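PDB 3JUR: Exo-poly-alpha-D-galacturonosidase from Thermotoga maritima, which probably hydrolyses the alpha-1,4-linked galacturonic acid chains of pectin, releasing sugar from the chain end as a tetrameric right-handed beta-helix enzyme. Local coordinates for residues D[8-13]-D[309-314]; D[13-18]-D[284-289]; D[95-100]-D[114-119]; D[100-105]-D[109-114]; D[387-392]-D[408-413]. All coordinates share one frame; numbering follows the deposited sequence.

Contact 1. Residues D[8-13]-D[309-314]; sequences KKIEEE and VRNVVA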
# COMPACT_ATOMS: atom_id res chain seq x y z
N LYS D 8 28.10 -0.08 -11.35
CA LYS D 8 29.33 -0.40 -10.62
C LYS D 8 30.54 -0.41 -11.56
O LYS D 8 31.58 0.18 -11.22
CB LYS D 8 29.20 -1.74 -9.88
CG LYS D 8 30.43 -2.12 -9.05
CD LYS D 8 30.30 -3.53 -8.51
CE LYS D 8 31.66 -4.13 -8.15
NZ LYS D 8 31.98 -3.93 -6.71
N LYS D 9 30.40 -1.03 -12.72
CA LYS D 9 31.49 -1.09 -13.72
C LYS D 9 31.88 0.30 -14.21
O LYS D 9 33.06 0.57 -14.44
CB LYS D 9 31.12 -1.98 -14.91
CG LYS D 9 30.81 -3.44 -14.57
CD LYS D 9 32.07 -4.26 -14.35
CE LYS D 9 31.74 -5.63 -13.80
NZ LYS D 9 32.98 -6.39 -13.43
N ILE D 10 30.90 1.19 -14.39
CA ILE D 10 31.20 2.56 -14.80
C ILE D 10 31.95 3.31 -13.69
O ILE D 10 32.95 3.97 -13.97
CB ILE D 10 29.94 3.31 -15.30
CG1 ILE D 10 29.36 2.59 -16.53
CG2 ILE D 10 30.27 4.76 -15.67
CD1 ILE D 10 27.96 3.02 -16.88
N GLU D 11 31.47 3.19 -12.45
CA GLU D 11 32.14 3.81 -11.30
C GLU D 11 33.59 3.33 -11.16
O GLU D 11 34.49 4.12 -10.86
CB GLU D 11 31.33 3.59 -10.00
CG GLU D 11 32.11 3.93 -8.72
CD GLU D 11 31.22 4.26 -7.52
OE1 GLU D 11 30.00 4.01 -7.58
OE2 GLU D 11 31.76 4.78 -6.51
N GLU D 12 33.82 2.04 -11.42
CA GLU D 12 35.15 1.44 -11.43
C GLU D 12 36.05 2.12 -12.44
O GLU D 12 37.16 2.53 -12.13
CB GLU D 12 35.05 -0.03 -11.83
CG GLU D 12 35.64 -1.00 -10.85
CD GLU D 12 34.56 -1.58 -9.96
OE1 GLU D 12 34.11 -0.86 -9.06
OE2 GLU D 12 34.17 -2.75 -10.19
N GLU D 13 35.54 2.21 -13.67
CA GLU D 13 36.24 2.81 -14.80
C GLU D 13 36.64 4.26 -14.51
O GLU D 13 37.78 4.66 -14.78
CB GLU D 13 35.36 2.70 -16.06
CG GLU D 13 35.84 3.47 -17.28
CD GLU D 13 37.12 2.92 -17.90
OE1 GLU D 13 37.55 1.80 -17.55
OE2 GLU D 13 37.71 3.63 -18.75
N VAL D 309 26.05 13.65 -23.50
CA VAL D 309 26.37 13.31 -22.11
C VAL D 309 26.08 11.82 -21.94
O VAL D 309 24.98 11.35 -22.25
CB VAL D 309 25.55 14.14 -21.07
CG1 VAL D 309 25.90 13.73 -19.63
CG2 VAL D 309 25.76 15.66 -21.26
N ARG D 310 27.07 11.07 -21.48
CA ARG D 310 26.90 9.62 -21.28
C ARG D 310 27.72 9.14 -20.09
O ARG D 310 28.68 9.81 -19.69
CB ARG D 310 27.31 8.84 -22.55
CG ARG D 310 28.70 9.15 -23.06
CD ARG D 310 29.35 7.94 -23.72
NE ARG D 310 29.12 7.90 -25.16
CZ ARG D 310 30.08 7.96 -26.08
NH1 ARG D 310 31.36 8.08 -25.74
NH2 ARG D 310 29.75 7.92 -27.36
N ASN D 311 27.34 7.99 -19.54
CA ASN D 311 28.08 7.34 -18.46
C ASN D 311 28.32 8.24 -17.25
O ASN D 311 29.46 8.59 -16.92
CB ASN D 311 29.37 6.71 -18.98
CG ASN D 311 29.11 5.68 -20.05
OD1 ASN D 311 28.17 4.89 -19.94
ND2 ASN D 311 29.93 5.68 -21.09
N VAL D 312 27.22 8.62 -16.62
CA VAL D 312 27.26 9.43 -15.43
C VAL D 312 26.63 8.60 -14.32
O VAL D 312 25.52 8.08 -14.48
CB VAL D 312 26.47 10.74 -15.61
CG1 VAL D 312 26.37 11.50 -14.29
CG2 VAL D 312 27.12 11.61 -16.68
N VAL D 313 27.35 8.47 -13.21
CA VAL D 313 26.85 7.78 -12.04
C VAL D 313 26.77 8.77 -10.87
O VAL D 313 27.78 9.38 -10.50
CB VAL D 313 27.73 6.57 -11.63
CG1 VAL D 313 27.21 5.92 -10.35
CG2 VAL D 313 27.82 5.54 -12.77
N ALA D 314 25.57 8.91 -10.31
CA ALA D 314 25.35 9.67 -9.09
C ALA D 314 24.87 8.71 -8.02
O ALA D 314 23.73 8.21 -8.08
CB ALA D 314 24.33 10.79 -9.32
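The N-terminal helix 6-16 lies against the outside of the parallel beta-helix, where Ile10 and Glu11 face strand 309-320; the axes of 8-13 and 309-314 cross at nearly a right angle, -96°, 8.5 Å apart. Ile10 supplies most of the apolar contact. Ile10 CG2 rests 3.9 Å from Val313 CG2 and equally close to Asn311 CB, whereas the longer branch reaches across the Asn311 side chain, so that Ile10 CD1 lies 3.6 Å from Asn311 OD1. CG1 stands beside the backbone N (chi1 -62°), which sends the CD1 arm toward the asparagine amide and turns CG2 to the valine and to the CB of the asparagine. Asn311 OD1 takes its hydrogen bond from Asn340 ND2, one coil further on. Glu11 passes Val313 more loosely, its OE1 4.4 Å from Val313 CG1, and its carboxylate is held by Arg315 and Arg286. No hydrogen bond joins the two segments directly. The helix is therefore seated on the strand by van der Waals packing, while the paired charges of Glu11 tie it to arginines on two adjacent coils and probably favour the ionised carboxylate.

Contact 2. Residues D[13-18]-D[284-289]; sequences EILNHV and LVRDNL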
# COMPACT_ATOMS: atom_id res chain seq x y z
N GLU D 13 35.54 2.21 -13.67
CA GLU D 13 36.24 2.81 -14.80
C GLU D 13 36.64 4.26 -14.51
O GLU D 13 37.78 4.66 -14.78
CB GLU D 13 35.36 2.70 -16.06
CG GLU D 13 35.84 3.47 -17.28
CD GLU D 13 37.12 2.92 -17.90
OE1 GLU D 13 37.55 1.80 -17.55
OE2 GLU D 13 37.71 3.63 -18.75
N ILE D 14 35.71 5.04 -13.96
CA ILE D 14 35.99 6.42 -13.55
C ILE D 14 37.11 6.47 -12.51
O ILE D 14 38.08 7.21 -12.68
CB ILE D 14 34.72 7.15 -13.01
CG1 ILE D 14 33.62 7.18 -14.08
CG2 ILE D 14 35.07 8.57 -12.58
CD1 ILE D 14 32.22 7.46 -13.57
N LEU D 15 36.98 5.69 -11.45
CA LEU D 15 37.99 5.64 -10.38
C LEU D 15 39.37 5.18 -10.87
O LEU D 15 40.39 5.53 -10.28
CB LEU D 15 37.51 4.78 -9.20
CG LEU D 15 36.33 5.34 -8.39
CD1 LEU D 15 35.67 4.28 -7.53
CD2 LEU D 15 36.77 6.53 -7.54
N ASN D 16 39.39 4.39 -11.95
CA ASN D 16 40.66 3.94 -12.52
C ASN D 16 41.41 5.02 -13.30
O ASN D 16 42.61 4.89 -13.55
CB ASN D 16 40.45 2.69 -13.40
CG ASN D 16 40.26 1.42 -12.58
OD1 ASN D 16 40.70 1.33 -11.44
ND2 ASN D 16 39.61 0.42 -13.18
N HIS D 17 40.71 6.09 -13.68
CA HIS D 17 41.33 7.15 -14.48
C HIS D 17 41.25 8.52 -13.79
O HIS D 17 41.37 9.57 -14.42
CB HIS D 17 40.73 7.17 -15.89
CG HIS D 17 40.99 5.90 -16.66
ND1 HIS D 17 40.05 4.91 -16.80
CD2 HIS D 17 42.10 5.47 -17.30
CE1 HIS D 17 40.56 3.92 -17.51
NE2 HIS D 17 41.80 4.23 -17.82
N VAL D 18 41.08 8.48 -12.48
CA VAL D 18 41.03 9.68 -11.67
C VAL D 18 42.15 9.62 -10.62
O VAL D 18 42.28 8.62 -9.91
CB VAL D 18 39.61 9.87 -11.03
CG1 VAL D 18 39.68 10.63 -9.73
CG2 VAL D 18 38.67 10.56 -12.01
N LEU D 284 31.53 10.82 -11.98
CA LEU D 284 31.06 10.17 -10.76
C LEU D 284 30.73 11.24 -9.73
O LEU D 284 31.57 12.07 -9.38
CB LEU D 284 32.12 9.18 -10.24
CG LEU D 284 31.83 8.40 -8.95
CD1 LEU D 284 30.59 7.50 -9.12
CD2 LEU D 284 33.04 7.58 -8.57
N VAL D 285 29.48 11.22 -9.26
CA VAL D 285 29.00 12.17 -8.25
C VAL D 285 28.51 11.35 -7.05
O VAL D 285 27.49 10.67 -7.14
CB VAL D 285 27.84 13.03 -8.82
CG1 VAL D 285 27.34 14.07 -7.80
CG2 VAL D 285 28.28 13.71 -10.12
N ARG D 286 29.26 11.38 -5.94
CA ARG D 286 28.91 10.51 -4.81
C ARG D 286 29.13 11.16 -3.44
O ARG D 286 29.99 12.03 -3.28
CB ARG D 286 29.70 9.19 -4.90
CG ARG D 286 31.19 9.36 -4.72
CD ARG D 286 31.93 8.04 -4.87
NE ARG D 286 33.31 8.15 -4.40
CZ ARG D 286 34.20 7.16 -4.46
NH1 ARG D 286 33.87 6.00 -4.99
NH2 ARG D 286 35.43 7.36 -3.99
N ASP D 287 28.35 10.70 -2.46
CA ASP D 287 28.49 11.11 -1.05
C ASP D 287 28.39 12.63 -0.83
O ASP D 287 29.04 13.17 0.08
CB ASP D 287 29.82 10.59 -0.45
CG ASP D 287 30.02 9.10 -0.68
OD1 ASP D 287 29.09 8.31 -0.44
OD2 ASP D 287 31.14 8.73 -1.09
N ASN D 288 27.59 13.31 -1.64
CA ASN D 288 27.39 14.75 -1.52
C ASN D 288 26.12 15.10 -0.77
O ASN D 288 25.21 14.26 -0.64
CB ASN D 288 27.34 15.42 -2.89
CG ASN D 288 28.60 15.20 -3.68
OD1 ASN D 288 29.66 15.76 -3.37
ND2 ASN D 288 28.51 14.38 -4.72
N LEU D 289 26.06 16.34 -0.29
CA LEU D 289 24.92 16.83 0.46
C LEU D 289 24.46 18.18 -0.09
O LEU D 289 25.22 19.15 -0.10
CB LEU D 289 25.27 16.94 1.95
CG LEU D 289 24.23 17.56 2.90
CD1 LEU D 289 22.91 16.75 2.90
CD2 LEU D 289 24.78 17.70 4.31
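Leu15 of the N-terminal helix can be followed outward from its backbone over Leu284 and Arg286. Its CB leads to CG, which stands beside the backbone N (chi1 -68°); Leu15 CG lies 4.0 Å from Leu284 CD2. There the chain forks. Leu15 CD1 approaches the guanidinium obliquely, 3.6 Å from Arg286 NH1, and Leu15 CD2 lies 3.9 Å from both terminal nitrogens of Arg286 as well as touching Leu284 CD2. The leucine tip thus packs against an arginine whose charge is engaged elsewhere: NE pairs with Glu252, in addition to the bridge that the guanidinium makes to Glu11. Arg286 is extended from CG to NE, which carries its guanidinium out to the leucine. One helical position earlier, Ile14 approaches the base of Leu284 instead of its tip, with Ile14 CD1 3.7 Å from Leu284 CB and Ile14 CG2 3.8 Å from the same carbon. Leu284 is consequently touched at CB by the isoleucine and at CD2 by Leu15. Through Ile14 and Leu15, helix 6-16 settles on strand 280-291 of the beta-helix, whose neighbours 249-252 and 309-320 run parallel to it and bring Leu250 and Val313 against Leu284.

Contact 3. Residues D[95-100]-D[114-119]; sequences ERYLPV and SPLVYA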
# COMPACT_ATOMS: atom_id res chain seq x y z
N GLU D 95 36.20 46.10 -15.20
CA GLU D 95 37.44 46.59 -15.81
C GLU D 95 38.65 45.73 -15.43
O GLU D 95 39.53 45.48 -16.26
CB GLU D 95 37.67 48.06 -15.41
CG GLU D 95 38.37 48.90 -16.46
CD GLU D 95 37.41 49.52 -17.48
OE1 GLU D 95 36.77 48.77 -18.25
OE2 GLU D 95 37.32 50.76 -17.51
N ARG D 96 38.67 45.26 -14.19
CA ARG D 96 39.75 44.40 -13.67
C ARG D 96 39.84 43.03 -14.34
O ARG D 96 40.85 42.34 -14.20
CB ARG D 96 39.63 44.24 -12.16
CG ARG D 96 39.93 45.53 -11.39
CD ARG D 96 39.73 45.33 -9.91
NE ARG D 96 39.98 46.56 -9.16
CZ ARG D 96 41.13 46.87 -8.58
NH1 ARG D 96 42.18 46.05 -8.66
NH2 ARG D 96 41.24 48.02 -7.92
N TYR D 97 38.81 42.65 -15.08
CA TYR D 97 38.69 41.31 -15.67
C TYR D 97 38.94 41.34 -17.18
O TYR D 97 38.55 40.44 -17.92
CB TYR D 97 37.33 40.69 -15.30
CG TYR D 97 37.18 40.57 -13.80
CD1 TYR D 97 37.47 39.37 -13.15
CD2 TYR D 97 36.78 41.67 -13.02
CE1 TYR D 97 37.35 39.27 -11.76
CE2 TYR D 97 36.67 41.57 -11.64
CZ TYR D 97 36.95 40.36 -11.02
OH TYR D 97 36.84 40.26 -9.65
N LEU D 98 39.62 42.39 -17.61
CA LEU D 98 40.06 42.55 -18.99
C LEU D 98 41.60 42.56 -19.02
O LEU D 98 42.23 42.86 -18.00
CB LEU D 98 39.49 43.85 -19.58
CG LEU D 98 37.97 43.97 -19.70
CD1 LEU D 98 37.57 45.42 -19.98
CD2 LEU D 98 37.42 43.04 -20.77
N PRO D 99 42.21 42.24 -20.17
CA PRO D 99 41.61 41.92 -21.47
C PRO D 99 40.77 40.64 -21.48
O PRO D 99 40.90 39.80 -20.58
CB PRO D 99 42.82 41.76 -22.41
CG PRO D 99 43.98 41.54 -21.52
CD PRO D 99 43.68 42.30 -20.27
N VAL D 100 39.92 40.53 -22.50
CA VAL D 100 39.10 39.34 -22.71
C VAL D 100 39.95 38.07 -22.84
O VAL D 100 41.06 38.12 -23.36
CB VAL D 100 38.17 39.49 -23.95
CG1 VAL D 100 37.08 40.53 -23.69
CG2 VAL D 100 38.97 39.88 -25.20
N SER D 114 37.47 37.83 -17.83
CA SER D 114 38.13 36.71 -17.18
C SER D 114 37.28 36.12 -16.05
O SER D 114 36.70 36.86 -15.26
CB SER D 114 39.49 37.15 -16.62
OG SER D 114 40.10 36.11 -15.87
N PRO D 115 37.21 34.77 -15.97
CA PRO D 115 36.71 34.16 -14.73
C PRO D 115 37.58 34.62 -13.56
O PRO D 115 38.74 35.01 -13.77
CB PRO D 115 36.89 32.67 -14.99
CG PRO D 115 36.77 32.54 -16.45
CD PRO D 115 37.44 33.76 -17.02
N LEU D 116 37.03 34.58 -12.34
CA LEU D 116 37.73 35.11 -11.17
C LEU D 116 38.98 34.29 -10.83
O LEU D 116 40.01 34.85 -10.44
CB LEU D 116 36.79 35.23 -9.95
CG LEU D 116 35.32 35.69 -10.10
CD1 LEU D 116 34.75 36.07 -8.75
CD2 LEU D 116 35.09 36.81 -11.10
N VAL D 117 38.90 32.98 -10.99
CA VAL D 117 40.08 32.11 -10.92
C VAL D 117 40.12 31.36 -12.25
O VAL D 117 39.16 30.69 -12.62
CB VAL D 117 40.02 31.12 -9.73
CG1 VAL D 117 41.31 30.32 -9.63
CG2 VAL D 117 39.77 31.86 -8.42
N TYR D 118 41.23 31.48 -12.97
CA TYR D 118 41.30 31.03 -14.36
C TYR D 118 42.57 30.26 -14.68
O TYR D 118 43.69 30.71 -14.36
CB TYR D 118 41.15 32.25 -15.29
CG TYR D 118 41.14 31.98 -16.79
CD1 TYR D 118 40.09 31.26 -17.39
CD2 TYR D 118 42.14 32.49 -17.62
CE1 TYR D 118 40.06 31.04 -18.76
CE2 TYR D 118 42.13 32.27 -19.00
CZ TYR D 118 41.08 31.54 -19.56
OH TYR D 118 41.07 31.33 -20.92
N ALA D 119 42.40 29.11 -15.31
CA ALA D 119 43.50 28.36 -15.90
C ALA D 119 43.13 27.91 -17.32
O ALA D 119 42.05 27.36 -17.54
CB ALA D 119 43.86 27.15 -15.04
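Ser114 OG is gripped by two groups: it donates to Pro115 O at 2.7 Å, and it is also hydrogen-bonded to His75 NE2. The same serine meets Tyr97 across the contact through its backbone. Ser114 N gives a nearly straight bond to Tyr97 O, 2.8 Å long with an angle of 174° at the hydrogen, lying in the carbonyl plane on a lone pair. The tyrosine side chain then extends past the serine toward Leu116. CG sits beside the backbone N (chi1 -60°), a turn that brings the ring over to this neighbour, and Tyr97 CD1 comes within 3.4 Å of Ser114 O. Further along the ring, Tyr97 CE1 lies 3.4 Å from Leu116 CD2, a tight approach made obliquely to the ring; Tyr97 CZ is 4.0 Å from Leu116 CD2. At the far end the hydroxyl is hydrogen-bonded to Ile91 O, which, with the backbone bond of Tyr97 O, holds the residue at both ends. Trp142 meets the tyrosine ring edge-to-face, and Phe90 packs on both Tyr97 and Leu116. Parallel beta-helices carry long loops between their coil strands; here the loop that follows strand 87-90, and includes the hairpin 103-112, is joined to the approach to strand 117-120.

Contact 4. Residues D[100-105]-D[109-114]; sequences VVLTRF and ELYNYS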
# COMPACT_ATOMS: atom_id res chain seq x y z
N VAL D 100 39.92 40.53 -22.50
CA VAL D 100 39.10 39.34 -22.71
C VAL D 100 39.95 38.07 -22.84
O VAL D 100 41.06 38.12 -23.36
CB VAL D 100 38.17 39.49 -23.95
CG1 VAL D 100 37.08 40.53 -23.69
CG2 VAL D 100 38.97 39.88 -25.20
N VAL D 101 39.44 36.96 -22.33
CA VAL D 101 40.11 35.66 -22.44
C VAL D 101 39.18 34.64 -23.08
O VAL D 101 37.96 34.85 -23.13
CB VAL D 101 40.60 35.13 -21.06
CG1 VAL D 101 41.61 36.09 -20.44
CG2 VAL D 101 39.42 34.87 -20.11
N LEU D 102 39.74 33.54 -23.58
CA LEU D 102 38.95 32.42 -24.09
C LEU D 102 38.13 31.84 -22.95
O LEU D 102 38.68 31.42 -21.93
CB LEU D 102 39.84 31.34 -24.70
CG LEU D 102 39.17 30.04 -25.17
CD1 LEU D 102 38.24 30.26 -26.37
CD2 LEU D 102 40.24 29.01 -25.52
N THR D 103 36.81 31.83 -23.14
CA THR D 103 35.90 31.36 -22.11
C THR D 103 34.59 30.86 -22.75
O THR D 103 34.54 30.58 -23.95
CB THR D 103 35.67 32.44 -20.98
OG1 THR D 103 34.99 31.86 -19.86
CG2 THR D 103 34.89 33.66 -21.49
N ARG D 104 33.54 30.74 -21.95
CA ARG D 104 32.30 30.19 -22.43
C ARG D 104 31.13 30.84 -21.70
O ARG D 104 31.23 31.13 -20.51
CB ARG D 104 32.31 28.67 -22.22
CG ARG D 104 31.68 27.89 -23.36
CD ARG D 104 31.70 26.39 -23.13
NE ARG D 104 32.72 25.73 -23.94
CZ ARG D 104 32.61 24.51 -24.45
NH1 ARG D 104 31.51 23.78 -24.24
NH2 ARG D 104 33.60 24.00 -25.17
N PHE D 105 30.04 31.10 -22.41
CA PHE D 105 28.81 31.58 -21.77
C PHE D 105 27.62 30.73 -22.18
O PHE D 105 27.25 30.68 -23.35
CB PHE D 105 28.55 33.06 -22.07
CG PHE D 105 27.46 33.68 -21.22
CD1 PHE D 105 27.78 34.34 -20.04
CD2 PHE D 105 26.12 33.59 -21.61
CE1 PHE D 105 26.78 34.92 -19.26
CE2 PHE D 105 25.11 34.15 -20.83
CZ PHE D 105 25.45 34.82 -19.65
N GLU D 109 31.27 29.24 -26.84
CA GLU D 109 32.60 29.83 -26.68
C GLU D 109 32.65 31.28 -27.14
O GLU D 109 32.00 31.65 -28.12
CB GLU D 109 33.65 29.02 -27.45
CG GLU D 109 33.90 27.63 -26.89
CD GLU D 109 35.13 26.97 -27.48
OE1 GLU D 109 35.79 26.18 -26.77
OE2 GLU D 109 35.44 27.25 -28.66
N LEU D 110 33.43 32.08 -26.43
CA LEU D 110 33.61 33.50 -26.77
C LEU D 110 34.84 34.07 -26.07
O LEU D 110 35.48 33.39 -25.26
CB LEU D 110 32.36 34.30 -26.36
CG LEU D 110 32.19 34.72 -24.89
CD1 LEU D 110 31.08 35.74 -24.76
CD2 LEU D 110 31.93 33.52 -23.98
N TYR D 111 35.18 35.30 -26.42
CA TYR D 111 36.15 36.08 -25.65
C TYR D 111 35.39 37.09 -24.81
O TYR D 111 34.60 37.88 -25.33
CB TYR D 111 37.20 36.73 -26.56
CG TYR D 111 38.27 35.75 -26.96
CD1 TYR D 111 39.51 35.75 -26.34
CD2 TYR D 111 38.03 34.80 -27.96
CE1 TYR D 111 40.50 34.83 -26.71
CE2 TYR D 111 39.00 33.88 -28.33
CZ TYR D 111 40.24 33.90 -27.70
OH TYR D 111 41.20 32.99 -28.08
N ASN D 112 35.62 37.04 -23.50
CA ASN D 112 34.85 37.82 -22.54
C ASN D 112 35.67 38.03 -21.26
O ASN D 112 36.80 37.55 -21.17
CB ASN D 112 33.53 37.10 -22.23
CG ASN D 112 32.55 37.96 -21.44
OD1 ASN D 112 32.50 39.19 -21.60
ND2 ASN D 112 31.76 37.32 -20.59
N TYR D 113 35.08 38.74 -20.30
CA TYR D 113 35.68 38.97 -18.99
C TYR D 113 36.29 37.69 -18.43
O TYR D 113 35.70 36.61 -18.55
CB TYR D 113 34.63 39.51 -18.01
CG TYR D 113 34.16 40.93 -18.31
CD1 TYR D 113 35.03 42.01 -18.17
CD2 TYR D 113 32.85 41.19 -18.71
CE1 TYR D 113 34.62 43.31 -18.43
CE2 TYR D 113 32.42 42.48 -18.98
CZ TYR D 113 33.31 43.54 -18.84
OH TYR D 113 32.89 44.83 -19.10
N SER D 114 37.47 37.83 -17.83
CA SER D 114 38.13 36.71 -17.18
C SER D 114 37.28 36.12 -16.05
O SER D 114 36.70 36.86 -15.26
CB SER D 114 39.49 37.15 -16.62
OG SER D 114 40.10 36.11 -15.87
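A chi1 of 80° folds Leu110 inward and brings Leu110 CD2 to 3.4 Å from Phe105 N and 3.9 Å from Phe105 CB. Tyr111, with its CG beside the backbone N (chi1 -80°), lays its ring along Val101 and Leu102: Leu102 CA lies over one face, offset toward the rim, and Leu102 CB is 4.0 Å from Tyr111 CZ. In the antiparallel ladder the hydrogen-bonded pairs Val101-Asn112 and Thr103-Leu110 alternate with the non-hydrogen-bonded pairs Leu102-Tyr111 and Arg104-Glu109; Val101 N to Asn112 O is 2.9 Å. Beside it Thr103 CG2 packs 3.8 Å from Asn112 CB. At the hairpin end Arg104 and Glu109 form a salt bridge whose hydrogen bond, Arg104 NH2 to Glu109 OE1, is weak at 3.5 Å, the two planes 78° apart; Glu109 is also hydrogen-bonded to Tyr196 and salt-bridged to Arg275. The hairpin lies outside the main coils: helix 161-173 packs on Phe105 and Leu110, helix 270-276 on Arg104 and Glu109, and strand 117-120 meets Val101 and Leu102.

Contact 5. Residues D[387-392]-D[408-413]; sequences KYAVRI and TIIEGA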
# COMPACT_ATOMS: atom_id res chain seq x y z
N LYS D 387 5.26 18.26 -6.41
CA LYS D 387 4.08 18.35 -7.27
C LYS D 387 4.02 17.09 -8.13
O LYS D 387 2.93 16.57 -8.40
CB LYS D 387 4.13 19.61 -8.14
CG LYS D 387 3.88 20.88 -7.35
CD LYS D 387 4.46 22.14 -8.00
CE LYS D 387 4.40 23.30 -7.00
NZ LYS D 387 4.95 24.58 -7.56
N TYR D 388 5.19 16.60 -8.56
CA TYR D 388 5.33 15.38 -9.35
C TYR D 388 6.40 14.45 -8.78
O TYR D 388 7.46 14.91 -8.37
CB TYR D 388 5.74 15.71 -10.79
CG TYR D 388 4.72 16.51 -11.55
CD1 TYR D 388 3.84 15.89 -12.44
CD2 TYR D 388 4.63 17.90 -11.39
CE1 TYR D 388 2.90 16.64 -13.15
CE2 TYR D 388 3.70 18.66 -12.09
CZ TYR D 388 2.84 18.02 -12.97
OH TYR D 388 1.93 18.77 -13.66
N ALA D 389 6.11 13.15 -8.74
CA ALA D 389 7.17 12.18 -8.47
C ALA D 389 7.95 11.96 -9.76
O ALA D 389 9.18 12.10 -9.79
CB ALA D 389 6.57 10.85 -7.95
N VAL D 390 7.24 11.63 -10.83
CA VAL D 390 7.85 11.38 -12.14
C VAL D 390 7.13 12.18 -13.23
O VAL D 390 5.92 12.01 -13.46
CB VAL D 390 7.84 9.87 -12.50
CG1 VAL D 390 8.51 9.64 -13.85
CG2 VAL D 390 8.51 9.03 -11.43
N ARG D 391 7.87 13.07 -13.88
CA ARG D 391 7.36 13.87 -14.98
C ARG D 391 8.30 13.72 -16.17
O ARG D 391 9.44 14.20 -16.15
CB ARG D 391 7.25 15.34 -14.54
CG ARG D 391 6.57 16.25 -15.55
CD ARG D 391 6.58 17.69 -15.05
NE ARG D 391 5.95 18.60 -15.99
CZ ARG D 391 5.76 19.90 -15.79
NH1 ARG D 391 6.16 20.49 -14.66
NH2 ARG D 391 5.16 20.63 -16.72
N ILE D 392 7.83 13.00 -17.20
CA ILE D 392 8.67 12.67 -18.36
C ILE D 392 7.97 13.09 -19.64
O ILE D 392 6.88 12.59 -19.95
CB ILE D 392 9.06 11.16 -18.40
CG1 ILE D 392 9.92 10.79 -17.19
CG2 ILE D 392 9.78 10.80 -19.74
CD1 ILE D 392 10.06 9.29 -16.94
N THR D 408 12.39 1.53 -5.39
CA THR D 408 12.28 2.96 -5.11
C THR D 408 10.97 3.29 -4.39
O THR D 408 9.92 2.71 -4.70
CB THR D 408 12.47 3.77 -6.42
OG1 THR D 408 13.85 3.73 -6.80
CG2 THR D 408 12.02 5.24 -6.28
N ILE D 409 11.05 4.20 -3.43
CA ILE D 409 9.90 4.67 -2.67
C ILE D 409 9.82 6.18 -2.80
O ILE D 409 10.78 6.89 -2.47
CB ILE D 409 10.01 4.29 -1.16
CG1 ILE D 409 10.24 2.78 -0.99
CG2 ILE D 409 8.73 4.73 -0.40
CD1 ILE D 409 10.67 2.36 0.40
N ILE D 410 8.69 6.68 -3.29
CA ILE D 410 8.43 8.13 -3.34
C ILE D 410 7.09 8.42 -2.66
O ILE D 410 6.05 7.87 -3.05
CB ILE D 410 8.43 8.70 -4.78
CG1 ILE D 410 9.76 8.38 -5.49
CG2 ILE D 410 8.18 10.22 -4.77
CD1 ILE D 410 9.74 8.64 -6.97
N GLU D 411 7.11 9.26 -1.63
CA GLU D 411 5.92 9.55 -0.85
C GLU D 411 5.58 11.03 -0.82
O GLU D 411 6.47 11.87 -0.76
CB GLU D 411 6.07 9.03 0.58
CG GLU D 411 5.96 7.51 0.69
CD GLU D 411 4.60 6.98 0.27
OE1 GLU D 411 3.59 7.68 0.55
OE2 GLU D 411 4.53 5.89 -0.34
N GLY D 412 4.29 11.34 -0.85
CA GLY D 412 3.81 12.71 -0.68
C GLY D 412 3.97 13.60 -1.90
O GLY D 412 4.00 14.82 -1.78
N ALA D 413 4.08 12.99 -3.08
CA ALA D 413 4.03 13.74 -4.32
C ALA D 413 2.57 13.85 -4.76
O ALA D 413 1.81 12.89 -4.62
CB ALA D 413 4.86 13.07 -5.39
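Apolar packing between two faces of the beta-helix joins 387-392 to 408-413, where two alanines and an isoleucine meet at a corner of the coil. Ala389 stands where the chain turns from one face to the next, and its methyl is the focus. Ala389 CB lies 3.6 Å from Ile410 CG2 and 3.8 Å from Ala413 CB, so one methyl meets a strand residue and an alanine three positions later. Both branches of Ile410 take part: CG2 makes the closer approach, and Ile410 CD1 at the end of the other arm reaches to 4.0 Å from Ala389 CB. With CG1 beside the backbone N (chi1 -56°), both arms can converge on the same alanine. Ala413 also approaches the main chain, its CB 3.6 Å from Ala389 N and 4.0 Å from Tyr388 C. No hydrogen bond crosses between the two segments; Ala389 instead makes backbone bonds with Ile356 and Ile415, in the coils before and after. The contact is van der Waals packing of methyl groups against each other and the main chain. Met431 of strand 429-431 packs on both Ala389 and Ile410, adding to the group from the next coil. Strand 388-393 lies parallel to strands 357-359 and 415-419 on its sheet, while strand 408-411 runs between 382-384 and 429-431 on another face, and Glu411 there forms a salt bridge to Arg435 of a neighbouring subunit.

Contacts 1 and 2 share helix 6-16 and place it on adjacent strands, 309-320 and 280-291; the Glu11-Arg286 salt bridge joins them directly. Contacts 3 and 4 likewise touch, contact 4 nested within the loop closed by contact 3, and Tyr118 OH probably bonds to Leu102 O between them. The centres of contacts 3 and 4 lie about 34 and 31 Å from that of contact 1. Contact 5 stands apart, between faces of the coil. Contacts 1, 3, 4 and 5 are buried, contact 2 partly so. Chemistry follows place: backbone ladder in the hairpin, one backbone bond and aromatic packing in contact 3, apolar packing in contact 5, and apolar side chains against polar or charged ones in contacts 1 and 2.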